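Pdx2 protein (Plasmodium falciparum, PDB 2ABW) hydrolyses glutamine to glutamate and ammonia, as the glutaminase subunit of PLP synthase, and passes the ammonia to Pdx1 for vitamin B6 biosynthesis. Local coordinates at residues A[82-87]-A[191-196]; A[36-41]-A[65-70]; A[133-138]-A[168-173]; A[53-58]-A[108-113]; A[4-9]-A[28-33]. One frame throughout, in Å; residues are numbered along the deposited sequence.

Overall arrangement
Interactions 1, 3 and 5 join neighbouring strands of one mixed sheet. Interaction 1 lies at its middle, its centre about 2 Å from the centre of the chain, and is almost wholly buried. Interaction 5 pairs parallel strands at one margin. Interaction 3 pairs antiparallel strands toward the other margin, with one polar face that binds a glycol. It touches interaction 1 through Leu169 and Leu191. Interactions 2 and 4 involve helices and loops. Interaction 2 is apolar and partly exposed, whereas interaction 4 is buried and combines an arginine-to-carbonyl grip with a phenylalanine ring. These two meet through Asp66, Tyr69, Arg58 and Lys109. Active-site residues occur in interaction 1, and glutamine-binding residues in interaction 4.

Interaction 1: A[82-87]-A[191-196]; sequences PIWGTC and LGTVFH
Three backbone hydrogen bonds join strands 83-86 and 191-193, which run parallel with their axes 4.7 Å apart. Leu191 N donates to Ile83 O, Gly85 N to Leu191 O, and Thr193 N to Gly85 O. A fourth, Cys87 N to Thr193 O, carries the pairing into the turn at the nucleophile.

Side-chain polar contacts centre on Thr193 OG1. Its chi1 of 54° sets this hydroxyl between the backbone N and the carbonyl carbon. Thr193 OG1 sits at the edge of the indole, tilted 21° from its plane, and accepts from Trp84 NE1 at 2.9 Å. Thr86 OG1 is also hydrogen-bonded to Thr193 OG1, at 2.7 Å. One buried hydroxyl thus links two side chains on the same sheet face.

Apolar packing is carried by Leu191. Its CD2 lies over the five-membered ring of Trp84, 3.7 Å from the centroid, as a CH-pi contact. The two side chains lie side by side and point the same way. Phe205 of helix 204-219 also packs on Trp84.

At the far end Cys87 SG lies 3.8 Å from His196 NE2. His196 ND1 is hydrogen-bonded to Glu198. This is the Cys-His-Glu catalytic triad of a class I glutamine amidotransferase, with Cys87 on the nucleophile elbow.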
# COMPACT_ATOMS: atom_id res chain seq x y z
N PRO A 82 7.40 -1.16 8.33
CA PRO A 82 6.95 -0.62 7.05
C PRO A 82 5.76 -1.37 6.45
O PRO A 82 5.79 -2.62 6.41
CB PRO A 82 8.20 -0.72 6.16
CG PRO A 82 9.32 -0.62 7.11
CD PRO A 82 8.84 -1.41 8.34
N ILE A 83 4.82 -0.61 5.88
CA ILE A 83 3.65 -1.18 5.23
C ILE A 83 3.35 -0.40 3.99
O ILE A 83 3.46 0.80 4.00
CB ILE A 83 2.47 -1.25 6.22
CG1 ILE A 83 1.32 -2.09 5.63
CG2 ILE A 83 2.09 0.12 6.72
CD1 ILE A 83 0.31 -2.55 6.63
N TRP A 84 2.98 -1.11 2.97
CA TRP A 84 2.61 -0.54 1.65
C TRP A 84 1.21 -1.00 1.37
O TRP A 84 0.95 -2.18 1.10
CB TRP A 84 3.56 -1.05 0.58
CG TRP A 84 3.30 -0.49 -0.78
CD1 TRP A 84 2.46 0.59 -1.10
CD2 TRP A 84 3.90 -0.90 -1.98
NE1 TRP A 84 2.48 0.81 -2.46
CE2 TRP A 84 3.38 -0.09 -3.02
CE3 TRP A 84 4.85 -1.89 -2.29
CZ2 TRP A 84 3.79 -0.23 -4.32
CZ3 TRP A 84 5.19 -2.06 -3.60
CH2 TRP A 84 4.71 -1.22 -4.59
N GLY A 85 0.27 -0.07 1.38
CA GLY A 85 -1.08 -0.35 0.93
C GLY A 85 -1.27 0.12 -0.48
O GLY A 85 -1.05 1.29 -0.75
N THR A 86 -1.67 -0.78 -1.38
CA THR A 86 -1.86 -0.45 -2.74
C THR A 86 -3.29 -0.80 -3.17
O THR A 86 -3.84 -1.80 -2.80
CB THR A 86 -0.78 -1.03 -3.60
OG1 THR A 86 -0.81 -0.40 -4.92
CG2 THR A 86 -0.91 -2.53 -3.73
N CYS A 87 -3.89 0.18 -3.82
CA CYS A 87 -5.32 0.14 -4.17
C CYS A 87 -6.19 -0.14 -2.94
O CYS A 87 -6.33 0.74 -2.10
CB CYS A 87 -5.55 -0.85 -5.30
SG CYS A 87 -6.98 -0.36 -6.29
N LEU A 191 3.30 3.60 3.29
CA LEU A 191 3.31 4.03 1.92
C LEU A 191 2.01 3.65 1.35
O LEU A 191 1.51 2.54 1.55
CB LEU A 191 4.44 3.30 1.16
CG LEU A 191 4.54 3.45 -0.34
CD1 LEU A 191 4.91 4.93 -0.69
CD2 LEU A 191 5.58 2.49 -0.90
N GLY A 192 1.40 4.52 0.56
CA GLY A 192 0.14 4.23 -0.06
C GLY A 192 0.16 4.67 -1.53
O GLY A 192 0.58 5.79 -1.84
N THR A 193 -0.36 3.80 -2.40
CA THR A 193 -0.47 4.08 -3.85
C THR A 193 -1.83 3.74 -4.33
O THR A 193 -2.45 2.76 -3.85
CB THR A 193 0.59 3.29 -4.61
OG1 THR A 193 0.51 1.87 -4.28
CG2 THR A 193 2.01 3.85 -4.29
N VAL A 194 -2.39 4.59 -5.20
CA VAL A 194 -3.75 4.34 -5.71
C VAL A 194 -3.77 3.45 -6.95
O VAL A 194 -4.85 3.02 -7.43
CB VAL A 194 -4.48 5.65 -6.00
CG1 VAL A 194 -4.45 6.62 -4.79
CG2 VAL A 194 -3.82 6.36 -7.23
N PHE A 195 -2.63 3.25 -7.54
CA PHE A 195 -2.43 2.53 -8.83
C PHE A 195 -2.04 1.07 -8.57
O PHE A 195 -1.89 0.65 -7.42
CB PHE A 195 -1.40 3.25 -9.70
CG PHE A 195 -0.09 3.59 -9.01
CD1 PHE A 195 0.96 2.69 -9.01
CD2 PHE A 195 0.08 4.81 -8.40
CE1 PHE A 195 2.15 2.99 -8.40
CE2 PHE A 195 1.27 5.12 -7.79
CZ PHE A 195 2.32 4.22 -7.79
N HIS A 196 -1.91 0.33 -9.64
CA HIS A 196 -1.52 -1.08 -9.64
C HIS A 196 -0.08 -1.23 -10.05
O HIS A 196 0.24 -1.37 -11.22
CB HIS A 196 -2.40 -1.85 -10.63
CG HIS A 196 -3.72 -2.20 -10.07
ND1 HIS A 196 -3.95 -3.41 -9.45
CD2 HIS A 196 -4.87 -1.50 -9.98
CE1 HIS A 196 -5.21 -3.45 -9.05
NE2 HIS A 196 -5.78 -2.29 -9.32

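Interaction 2: A[36-41]-A[65-70]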
# COMPACT_ATOMS: atom_id res chain seq x y z
N ARG A 36 -1.07 -14.88 5.66
CA ARG A 36 -2.44 -15.35 5.78
C ARG A 36 -2.88 -15.34 7.23
O ARG A 36 -4.04 -15.58 7.52
CB ARG A 36 -2.44 -16.79 5.28
CG ARG A 36 -1.96 -17.02 3.90
CD ARG A 36 -1.46 -18.46 3.80
NE ARG A 36 -0.11 -18.57 4.44
CZ ARG A 36 0.35 -19.61 5.10
NH1 ARG A 36 -0.40 -20.69 5.30
NH2 ARG A 36 1.59 -19.61 5.58
N ASN A 37 -1.95 -15.11 8.17
CA ASN A 37 -2.26 -15.23 9.58
C ASN A 37 -1.20 -14.52 10.39
O ASN A 37 -0.21 -14.01 9.84
CB ASN A 37 -2.37 -16.69 9.95
CG ASN A 37 -1.15 -17.47 9.64
OD1 ASN A 37 -0.09 -17.12 10.04
ND2 ASN A 37 -1.31 -18.62 8.97
N VAL A 38 -1.37 -14.47 11.71
CA VAL A 38 -0.47 -13.74 12.59
C VAL A 38 0.93 -14.37 12.68
O VAL A 38 1.91 -13.65 12.88
CB VAL A 38 -1.07 -13.53 13.99
CG1 VAL A 38 -2.37 -12.74 13.95
CG2 VAL A 38 -1.34 -14.86 14.67
N HIS A 39 1.02 -15.69 12.53
CA HIS A 39 2.35 -16.36 12.51
C HIS A 39 3.18 -15.82 11.31
O HIS A 39 4.30 -15.40 11.46
CB HIS A 39 2.16 -17.85 12.36
CG HIS A 39 3.44 -18.60 12.42
ND1 HIS A 39 3.94 -19.30 11.34
CD2 HIS A 39 4.37 -18.73 13.40
CE1 HIS A 39 5.13 -19.78 11.63
NE2 HIS A 39 5.41 -19.49 12.89
N ASP A 40 2.57 -15.81 10.14
CA ASP A 40 3.22 -15.32 8.95
C ASP A 40 3.64 -13.84 9.16
O ASP A 40 4.73 -13.41 8.80
CB ASP A 40 2.33 -15.32 7.71
CG ASP A 40 1.86 -16.69 7.27
OD1 ASP A 40 2.63 -17.71 7.48
OD2 ASP A 40 0.73 -16.76 6.63
N LEU A 41 2.70 -13.07 9.74
CA LEU A 41 2.94 -11.59 9.93
C LEU A 41 4.13 -11.42 10.80
O LEU A 41 4.89 -10.50 10.57
CB LEU A 41 1.71 -10.94 10.52
CG LEU A 41 1.85 -9.44 10.77
CD1 LEU A 41 2.04 -8.74 9.37
CD2 LEU A 41 0.64 -8.93 11.47
N ASN A 65 -12.50 -13.10 15.77
CA ASN A 65 -12.73 -11.93 16.56
C ASN A 65 -11.65 -10.88 16.25
O ASN A 65 -11.09 -10.29 17.14
CB ASN A 65 -12.65 -12.25 18.03
CG ASN A 65 -13.07 -11.09 18.87
OD1 ASN A 65 -13.92 -10.28 18.43
ND2 ASN A 65 -12.44 -10.93 20.04
N ASP A 66 -11.40 -10.67 14.98
CA ASP A 66 -10.43 -9.66 14.56
C ASP A 66 -8.99 -9.92 15.00
O ASP A 66 -8.19 -8.97 15.15
CB ASP A 66 -10.90 -8.29 15.04
CG ASP A 66 -11.63 -7.47 14.00
OD1 ASP A 66 -11.77 -7.91 12.84
OD2 ASP A 66 -12.10 -6.31 14.30
N THR A 67 -8.56 -11.16 15.06
CA THR A 67 -7.21 -11.49 15.53
C THR A 67 -6.19 -10.85 14.59
O THR A 67 -5.25 -10.18 15.03
CB THR A 67 -6.99 -13.02 15.66
OG1 THR A 67 -7.74 -13.49 16.81
CG2 THR A 67 -5.55 -13.35 15.85
N LEU A 68 -6.37 -11.05 13.30
CA LEU A 68 -5.32 -10.49 12.32
C LEU A 68 -5.46 -9.00 12.23
O LEU A 68 -4.44 -8.30 12.13
CB LEU A 68 -5.45 -11.14 10.94
CG LEU A 68 -4.43 -10.83 9.92
CD1 LEU A 68 -3.00 -11.12 10.38
CD2 LEU A 68 -4.74 -11.57 8.55
N TYR A 69 -6.67 -8.44 12.22
CA TYR A 69 -6.88 -7.00 12.20
C TYR A 69 -6.07 -6.37 13.36
O TYR A 69 -5.29 -5.45 13.20
CB TYR A 69 -8.33 -6.66 12.39
CG TYR A 69 -8.57 -5.20 12.51
CD1 TYR A 69 -8.57 -4.34 11.42
CD2 TYR A 69 -8.75 -4.64 13.74
CE1 TYR A 69 -8.78 -2.97 11.53
CE2 TYR A 69 -8.88 -3.23 13.87
CZ TYR A 69 -8.95 -2.42 12.80
OH TYR A 69 -9.08 -1.03 12.92
N ASN A 70 -6.28 -6.90 14.56
CA ASN A 70 -5.60 -6.29 15.76
C ASN A 70 -4.09 -6.44 15.62
O ASN A 70 -3.35 -5.50 15.95
CB ASN A 70 -6.05 -6.94 16.98
CG ASN A 70 -7.54 -6.67 17.30
OD1 ASN A 70 -8.00 -5.63 16.99
ND2 ASN A 70 -8.19 -7.56 18.00
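The contact between the two segments is apolar. Leu68 supplies the largest share, with CG anti to the backbone N (chi1 -173°). Its CD1 reaches the backbone at the start of the other helix, 3.8 Å from Asn37 C. The same methyl lies 4.0 Å from Val38 CG1, as the two side chains slide past each other in opposite directions. Leu41 CD2 comes near Leu68 CD1 more loosely, at 4.4 Å. Beside this, Val38 CG1 meets Thr67 CG2 at 3.8 Å, the side chains crossing at about a right angle. Thr67 OG1 is turned to another task, a hydrogen bond to Glu64 O.

The arrangement is the packing of a short helix, 38-42, against the longer helix 63-77. Ala71, Leu72 and Phe75 of the longer helix extend the apolar surface under Leu41.

Polar bonds lie within segment 36-41 and shape its helix start. Asn37 is the N-cap, and its OD1 accepts from Asp40 N at 3.0 Å, nearly along the C=O axis. Asp40 is gripped twice by Arg36. Arg36 N donates to the anti lone pair of Asp40 OD2 at 2.8 Å, while Arg36 NH2 forms a salt bridge with Asp40 OD1 at 2.9 Å.

Interaction 3: A[133-138]-A[168-173]; sequences CSLNII and VLATFS. With PG4 (tetraethylene glycol), chain C.
Asn136 and Thr171 form an antiparallel hydrogen-bonded pair. Asn136 N donates to Thr171 O at 2.8 Å, and Thr171 N returns a bond to Asn136 O. Their side chains lie side by side, and Asn136 ND2 donates to Thr171 OG1 over a longer 3.3 Å, close to the amide plane. Tetraethylene glycol, probably from the crystallisation liquor, binds both tips. Its O2 accepts from Asn136 ND2 at 3.0 Å, and its O5 from Thr171 OG1 at 2.6 Å.

Further along, Ile138 N donates to Leu169 O from above the carbonyl plane. A water joins Ile138 O and Val168 O. At the other end, Cys133 SG sits over one face of the Phe172 ring, 3.7 Å from its centroid.

Leu135, Ile137 and Ala170 pack on the face opposite Asn136 and Thr171, where Phe205 of helix 204-219 touches both Leu135 and Ile137. On its other side strand 167-174 pairs with strand 180-187 in the central mixed sheet, where Leu169 and Ala170 together stand opposite Ala184 as a classic beta bulge.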
# COMPACT_ATOMS: atom_id res chain seq x y z
N CYS A 133 -0.83 6.83 -16.56
CA CYS A 133 -0.41 8.17 -16.36
C CYS A 133 1.11 8.26 -16.16
O CYS A 133 1.77 7.34 -15.75
CB CYS A 133 -1.18 8.81 -15.21
SG CYS A 133 -0.90 8.08 -13.68
N SER A 134 1.65 9.42 -16.51
CA SER A 134 3.00 9.79 -16.19
C SER A 134 3.03 10.33 -14.77
O SER A 134 2.20 11.20 -14.40
CB SER A 134 3.47 10.91 -17.12
OG SER A 134 4.89 10.99 -17.08
N LEU A 135 4.03 9.94 -13.96
CA LEU A 135 4.11 10.41 -12.56
C LEU A 135 5.12 11.51 -12.37
O LEU A 135 6.23 11.46 -12.99
CB LEU A 135 4.53 9.21 -11.70
CG LEU A 135 3.54 8.03 -11.61
CD1 LEU A 135 4.23 6.87 -10.74
CD2 LEU A 135 2.19 8.48 -11.01
N ASN A 136 4.76 12.50 -11.58
CA ASN A 136 5.67 13.51 -11.05
C ASN A 136 6.05 13.02 -9.67
O ASN A 136 5.20 13.02 -8.79
CB ASN A 136 4.97 14.84 -10.97
CG ASN A 136 5.74 15.82 -10.24
OD1 ASN A 136 6.92 15.97 -10.50
ND2 ASN A 136 5.08 16.62 -9.43
N ILE A 137 7.28 12.53 -9.51
CA ILE A 137 7.65 11.92 -8.28
C ILE A 137 8.59 12.83 -7.46
O ILE A 137 9.61 13.29 -7.98
CB ILE A 137 8.31 10.57 -8.49
CG1 ILE A 137 7.39 9.59 -9.29
CG2 ILE A 137 8.68 9.98 -7.13
CD1 ILE A 137 7.94 8.18 -9.61
N ILE A 138 8.19 13.13 -6.27
CA ILE A 138 8.88 14.04 -5.40
C ILE A 138 9.73 13.25 -4.46
O ILE A 138 9.33 12.85 -3.38
CB ILE A 138 7.94 14.92 -4.62
CG1 ILE A 138 7.03 15.70 -5.59
CG2 ILE A 138 8.74 15.91 -3.71
CD1 ILE A 138 5.75 14.99 -5.88
N VAL A 168 3.43 13.91 0.01
CA VAL A 168 2.92 13.58 -1.28
C VAL A 168 4.13 13.15 -2.09
O VAL A 168 5.09 13.97 -2.37
CB VAL A 168 2.17 14.75 -1.97
CG1 VAL A 168 1.85 14.40 -3.45
CG2 VAL A 168 0.95 15.05 -1.17
N LEU A 169 4.16 11.88 -2.40
CA LEU A 169 5.29 11.28 -3.06
C LEU A 169 5.18 11.35 -4.58
O LEU A 169 6.16 11.42 -5.32
CB LEU A 169 5.41 9.80 -2.55
CG LEU A 169 6.50 9.02 -3.17
CD1 LEU A 169 7.92 9.64 -2.97
CD2 LEU A 169 6.43 7.56 -2.68
N ALA A 170 3.96 11.21 -5.13
CA ALA A 170 3.79 11.28 -6.57
C ALA A 170 2.42 11.82 -6.93
O ALA A 170 1.43 11.51 -6.23
CB ALA A 170 3.92 9.89 -7.19
N THR A 171 2.36 12.63 -7.98
CA THR A 171 1.14 13.22 -8.51
C THR A 171 1.15 13.02 -10.02
O THR A 171 2.14 12.62 -10.62
CB THR A 171 1.04 14.69 -8.21
OG1 THR A 171 2.11 15.40 -8.89
CG2 THR A 171 1.11 14.92 -6.73
N PHE A 172 -0.04 13.21 -10.61
CA PHE A 172 -0.15 13.18 -12.06
C PHE A 172 -1.21 14.08 -12.54
O PHE A 172 -2.05 14.50 -11.76
CB PHE A 172 -0.43 11.77 -12.58
CG PHE A 172 -1.79 11.18 -12.16
CD1 PHE A 172 -1.88 10.42 -11.00
CD2 PHE A 172 -2.86 11.26 -12.97
CE1 PHE A 172 -3.08 9.88 -10.64
CE2 PHE A 172 -4.05 10.69 -12.63
CZ PHE A 172 -4.14 10.01 -11.49
N SER A 173 -1.18 14.40 -13.82
CA SER A 173 -2.23 15.18 -14.40
C SER A 173 -2.92 14.35 -15.42
O SER A 173 -2.26 13.59 -16.13
CB SER A 173 -1.63 16.44 -15.04
OG SER A 173 -1.28 17.30 -13.95
O1 PG4 C . 3.99 19.19 -6.99
C1 PG4 C . 5.12 19.99 -6.70
C2 PG4 C . 6.44 19.46 -7.25
O2 PG4 C . 6.40 19.19 -8.68
C3 PG4 C . 6.94 20.24 -9.51
C4 PG4 C . 6.92 19.77 -10.97
O3 PG4 C . 5.56 19.65 -11.45
C5 PG4 C . 5.51 19.01 -12.70
C6 PG4 C . 4.07 18.90 -13.15
O4 PG4 C . 3.47 17.87 -12.36
C7 PG4 C . 2.12 17.64 -12.72
C8 PG4 C . 1.48 16.59 -11.85
O5 PG4 C . 1.34 17.23 -10.59
O HOH W 1 7.94 13.65 -1.04

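Interaction 4: A[53-58]-A[108-113]; sequences ESTTVR and NKFSFG
Arg58 leaves helix 54-60 with its CB directed at the loop 108-113. CG is anti to the backbone N (chi1 -179°) and lies 4.1 Å from Phe110 CD1. The chain then bends at chi2 (58°). This brings CD 3.1 Å from Phe110 O, as the arginine and phenylalanine side chains slide past each other in opposite directions. NE donates to Lys109 O at 2.9 Å. NH2 donates to the same Lys109 O at 2.8 Å, so the guanidinium grips one carbonyl oxygen side-on with two nitrogens. That oxygen lies in the guanidinium plane. NE approaches in the carbonyl plane, while NH2 comes from above it. NH1 turns to a salt bridge with Asp66 OD1. Asp66 OD2 in turn pairs with Lys109 NZ, and this shared carboxylate would offset the like charges of Arg58 and Lys109.

Phe110 reaches back toward the helix start. Ser54 OG meets the edge of its ring, 3.5 Å from Phe110 CZ. Thr55 OG1 is also at the ring edge, 3.6 Å from Phe110 CE1. Ser54 belongs to the glutamine-binding site, so the ring edge touches a residue of that site.

Tyr69 of helix 63-77 and Phe106 both make cation-pi contacts with Arg58. Leu92 of helix 88-92 packs on Phe110. The loop between strands 94-98 and 115-120 is thereby fastened to three helices: 54-60, 63-77 and 88-92.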
# COMPACT_ATOMS: atom_id res chain seq x y z
N GLU A 53 -10.67 -4.87 -3.73
CA GLU A 53 -11.77 -4.46 -2.87
C GLU A 53 -11.44 -4.42 -1.39
O GLU A 53 -11.28 -5.47 -0.73
CB GLU A 53 -12.90 -5.47 -3.01
CG GLU A 53 -13.44 -5.47 -4.43
CD GLU A 53 -14.76 -6.22 -4.61
OE1 GLU A 53 -15.33 -6.70 -3.60
OE2 GLU A 53 -15.22 -6.38 -5.78
N SER A 54 -11.51 -3.21 -0.85
CA SER A 54 -11.16 -3.00 0.55
C SER A 54 -12.05 -3.81 1.47
O SER A 54 -11.61 -4.29 2.47
CB SER A 54 -11.21 -1.54 0.90
OG SER A 54 -12.49 -0.94 0.69
N THR A 55 -13.35 -3.92 1.18
CA THR A 55 -14.22 -4.61 2.10
C THR A 55 -13.87 -6.10 2.18
O THR A 55 -13.99 -6.73 3.24
CB THR A 55 -15.70 -4.35 1.82
OG1 THR A 55 -15.99 -2.99 2.18
CG2 THR A 55 -16.51 -5.25 2.63
N THR A 56 -13.48 -6.67 1.05
CA THR A 56 -13.07 -8.07 1.04
C THR A 56 -11.82 -8.35 1.87
O THR A 56 -11.86 -9.24 2.68
CB THR A 56 -12.77 -8.55 -0.38
OG1 THR A 56 -13.94 -8.35 -1.18
CG2 THR A 56 -12.41 -10.03 -0.37
N VAL A 57 -10.82 -7.56 1.69
CA VAL A 57 -9.58 -7.72 2.46
C VAL A 57 -9.89 -7.53 3.93
O VAL A 57 -9.53 -8.32 4.79
CB VAL A 57 -8.55 -6.74 2.02
CG1 VAL A 57 -7.42 -6.70 3.04
CG2 VAL A 57 -8.03 -6.99 0.59
N ARG A 58 -10.71 -6.53 4.27
CA ARG A 58 -11.02 -6.33 5.69
C ARG A 58 -11.75 -7.48 6.34
O ARG A 58 -11.50 -7.86 7.45
CB ARG A 58 -11.85 -5.05 5.87
CG ARG A 58 -12.22 -4.70 7.28
CD ARG A 58 -10.99 -4.52 8.21
NE ARG A 58 -11.33 -4.26 9.61
CZ ARG A 58 -11.61 -5.15 10.55
NH1 ARG A 58 -11.58 -6.47 10.35
NH2 ARG A 58 -11.85 -4.75 11.79
N ASN A 108 -16.01 1.80 13.04
CA ASN A 108 -14.82 2.57 13.02
C ASN A 108 -13.61 1.67 13.14
O ASN A 108 -12.49 2.18 13.19
CB ASN A 108 -14.83 3.74 14.05
CG ASN A 108 -14.83 3.30 15.47
OD1 ASN A 108 -15.11 4.10 16.39
ND2 ASN A 108 -14.54 2.06 15.69
N LYS A 109 -13.83 0.35 13.06
CA LYS A 109 -12.69 -0.56 12.96
C LYS A 109 -12.49 -1.01 11.50
O LYS A 109 -11.81 -1.97 11.29
CB LYS A 109 -12.84 -1.76 13.91
CG LYS A 109 -12.68 -1.46 15.46
CD LYS A 109 -12.52 -2.72 16.40
CE LYS A 109 -11.24 -3.65 16.16
NZ LYS A 109 -11.23 -5.18 16.67
N PHE A 110 -13.05 -0.31 10.54
CA PHE A 110 -12.83 -0.65 9.14
C PHE A 110 -11.36 -0.49 8.68
O PHE A 110 -10.78 -1.44 8.16
CB PHE A 110 -13.68 0.20 8.21
CG PHE A 110 -13.56 -0.19 6.75
CD1 PHE A 110 -14.23 -1.32 6.28
CD2 PHE A 110 -12.91 0.64 5.83
CE1 PHE A 110 -14.16 -1.65 4.92
CE2 PHE A 110 -12.86 0.31 4.46
CZ PHE A 110 -13.47 -0.81 4.03
N SER A 111 -10.82 0.72 8.78
CA SER A 111 -9.45 0.97 8.41
C SER A 111 -8.45 0.47 9.48
O SER A 111 -8.74 0.47 10.70
CB SER A 111 -9.21 2.45 8.23
OG SER A 111 -7.90 2.75 7.79
N PHE A 112 -7.28 0.08 8.97
CA PHE A 112 -6.08 -0.17 9.84
C PHE A 112 -5.48 1.13 10.27
O PHE A 112 -4.71 1.16 11.26
CB PHE A 112 -5.00 -1.02 9.17
CG PHE A 112 -5.45 -2.27 8.55
CD1 PHE A 112 -5.97 -3.31 9.28
CD2 PHE A 112 -5.25 -2.49 7.19
CE1 PHE A 112 -6.39 -4.50 8.71
CE2 PHE A 112 -5.64 -3.62 6.63
CZ PHE A 112 -6.24 -4.67 7.36
N GLY A 113 -5.72 2.21 9.52
CA GLY A 113 -5.04 3.50 9.78
C GLY A 113 -3.58 3.51 9.31
O GLY A 113 -3.08 2.47 8.85

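Interaction 5: A[4-9]-A[28-33]; sequences ITIGVL and PSLNII
Strands 4-9 and 30-33 run parallel, 24° apart in direction with axes 4.7 Å from each other, and five backbone hydrogen bonds join segments 4-9 and 28-33. Ile4 N donates to Ser29 O, just before the second strand, then Asn31 N to Ile4 O, Ile6 N to Asn31 O, Ile33 N to Ile6 O, and Val8 N to Ile33 O. The bond from Asn31 N is 2.9 Å long and lies nearly along the Ile4 C=O axis.

One face carries Ile4, Ile6, Leu30 and Ile32. Leu30 has CG anti to the backbone N, and its CD1 meets two isoleucines, lying 3.8 Å from Ile4 CG2 and 3.9 Å from Ile6 CD1. Ile32 CD1 comes 3.9 Å from Ile6 CB. Ile32 CG2 touches Val8 CG2 at 4.1 Å. Helix 16-23 packs on Ile32 and Val8 through Ile19, closing the beta-alpha-beta unit that the two strands begin and end.

The other face is mixed. Thr5 CG2 meets Ile33 CG1 at 3.9 Å, the side chains crossing at about a right angle. Here the polar amide of Asn31 turns to Glu3, its ND2 donating a hydrogen bond. The two segments are therefore held together by backbone bonds, which set the register, and by apolar contacts.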
# COMPACT_ATOMS: atom_id res chain seq x y z
N ILE A 4 16.16 -10.10 4.43
CA ILE A 4 14.98 -9.25 4.57
C ILE A 4 13.79 -10.05 4.05
O ILE A 4 13.86 -10.68 2.99
CB ILE A 4 15.14 -8.03 3.63
CG1 ILE A 4 16.23 -7.10 4.19
CG2 ILE A 4 13.77 -7.35 3.40
CD1 ILE A 4 15.85 -6.53 5.48
N THR A 5 12.70 -10.10 4.86
CA THR A 5 11.47 -10.77 4.48
C THR A 5 10.34 -9.74 4.34
O THR A 5 10.05 -9.00 5.29
CB THR A 5 11.04 -11.81 5.52
OG1 THR A 5 12.12 -12.77 5.61
CG2 THR A 5 9.71 -12.50 5.08
N ILE A 6 9.78 -9.68 3.15
CA ILE A 6 8.62 -8.87 2.90
C ILE A 6 7.44 -9.80 2.68
O ILE A 6 7.52 -10.75 1.90
CB ILE A 6 8.79 -7.88 1.71
CG1 ILE A 6 9.86 -6.90 2.14
CG2 ILE A 6 7.43 -7.26 1.39
CD1 ILE A 6 10.27 -5.90 1.03
N GLY A 7 6.35 -9.53 3.37
CA GLY A 7 5.14 -10.33 3.20
C GLY A 7 4.15 -9.64 2.32
O GLY A 7 4.14 -8.36 2.19
N VAL A 8 3.33 -10.43 1.64
CA VAL A 8 2.19 -9.93 0.84
C VAL A 8 0.93 -10.54 1.37
O VAL A 8 0.77 -11.74 1.40
CB VAL A 8 2.34 -10.19 -0.66
CG1 VAL A 8 1.12 -9.65 -1.46
CG2 VAL A 8 3.61 -9.50 -1.19
N LEU A 9 0.00 -9.72 1.86
CA LEU A 9 -1.29 -10.23 2.39
C LEU A 9 -1.96 -10.99 1.25
O LEU A 9 -2.00 -10.52 0.12
CB LEU A 9 -2.12 -9.03 2.90
CG LEU A 9 -3.34 -9.56 3.69
CD1 LEU A 9 -2.97 -10.09 5.08
CD2 LEU A 9 -4.37 -8.42 3.86
N PRO A 28 19.54 -10.36 -3.90
CA PRO A 28 19.84 -11.57 -3.18
C PRO A 28 19.24 -11.76 -1.81
O PRO A 28 18.79 -12.86 -1.55
CB PRO A 28 21.39 -11.60 -3.13
CG PRO A 28 21.75 -10.95 -4.37
CD PRO A 28 20.79 -9.80 -4.48
N SER A 29 19.25 -10.70 -1.00
CA SER A 29 18.93 -10.70 0.42
C SER A 29 17.39 -10.80 0.66
O SER A 29 16.97 -10.99 1.80
CB SER A 29 19.44 -9.36 1.03
OG SER A 29 20.83 -9.34 1.15
N LEU A 30 16.58 -10.70 -0.41
CA LEU A 30 15.12 -10.59 -0.29
C LEU A 30 14.37 -11.92 -0.48
O LEU A 30 14.45 -12.59 -1.53
CB LEU A 30 14.60 -9.60 -1.33
CG LEU A 30 13.10 -9.36 -1.36
CD1 LEU A 30 12.66 -8.85 0.05
CD2 LEU A 30 12.74 -8.28 -2.38
N ASN A 31 13.53 -12.23 0.54
CA ASN A 31 12.59 -13.31 0.54
C ASN A 31 11.18 -12.74 0.56
O ASN A 31 10.96 -11.80 1.33
CB ASN A 31 12.70 -13.96 1.92
CG ASN A 31 14.10 -14.47 2.23
OD1 ASN A 31 14.76 -15.11 1.38
ND2 ASN A 31 14.60 -14.08 3.40
N ILE A 32 10.25 -13.34 -0.18
CA ILE A 32 8.83 -12.91 -0.12
C ILE A 32 7.99 -14.01 0.37
O ILE A 32 8.17 -15.16 0.00
CB ILE A 32 8.33 -12.47 -1.51
CG1 ILE A 32 9.23 -11.41 -2.16
CG2 ILE A 32 6.91 -11.99 -1.43
CD1 ILE A 32 9.21 -10.03 -1.49
N ILE A 33 7.06 -13.68 1.28
CA ILE A 33 6.13 -14.70 1.77
C ILE A 33 4.72 -14.27 1.67
O ILE A 33 4.46 -13.09 1.67
CB ILE A 33 6.45 -15.12 3.24
CG1 ILE A 33 6.20 -14.03 4.24
CG2 ILE A 33 7.90 -15.59 3.38
CD1 ILE A 33 6.23 -14.50 5.69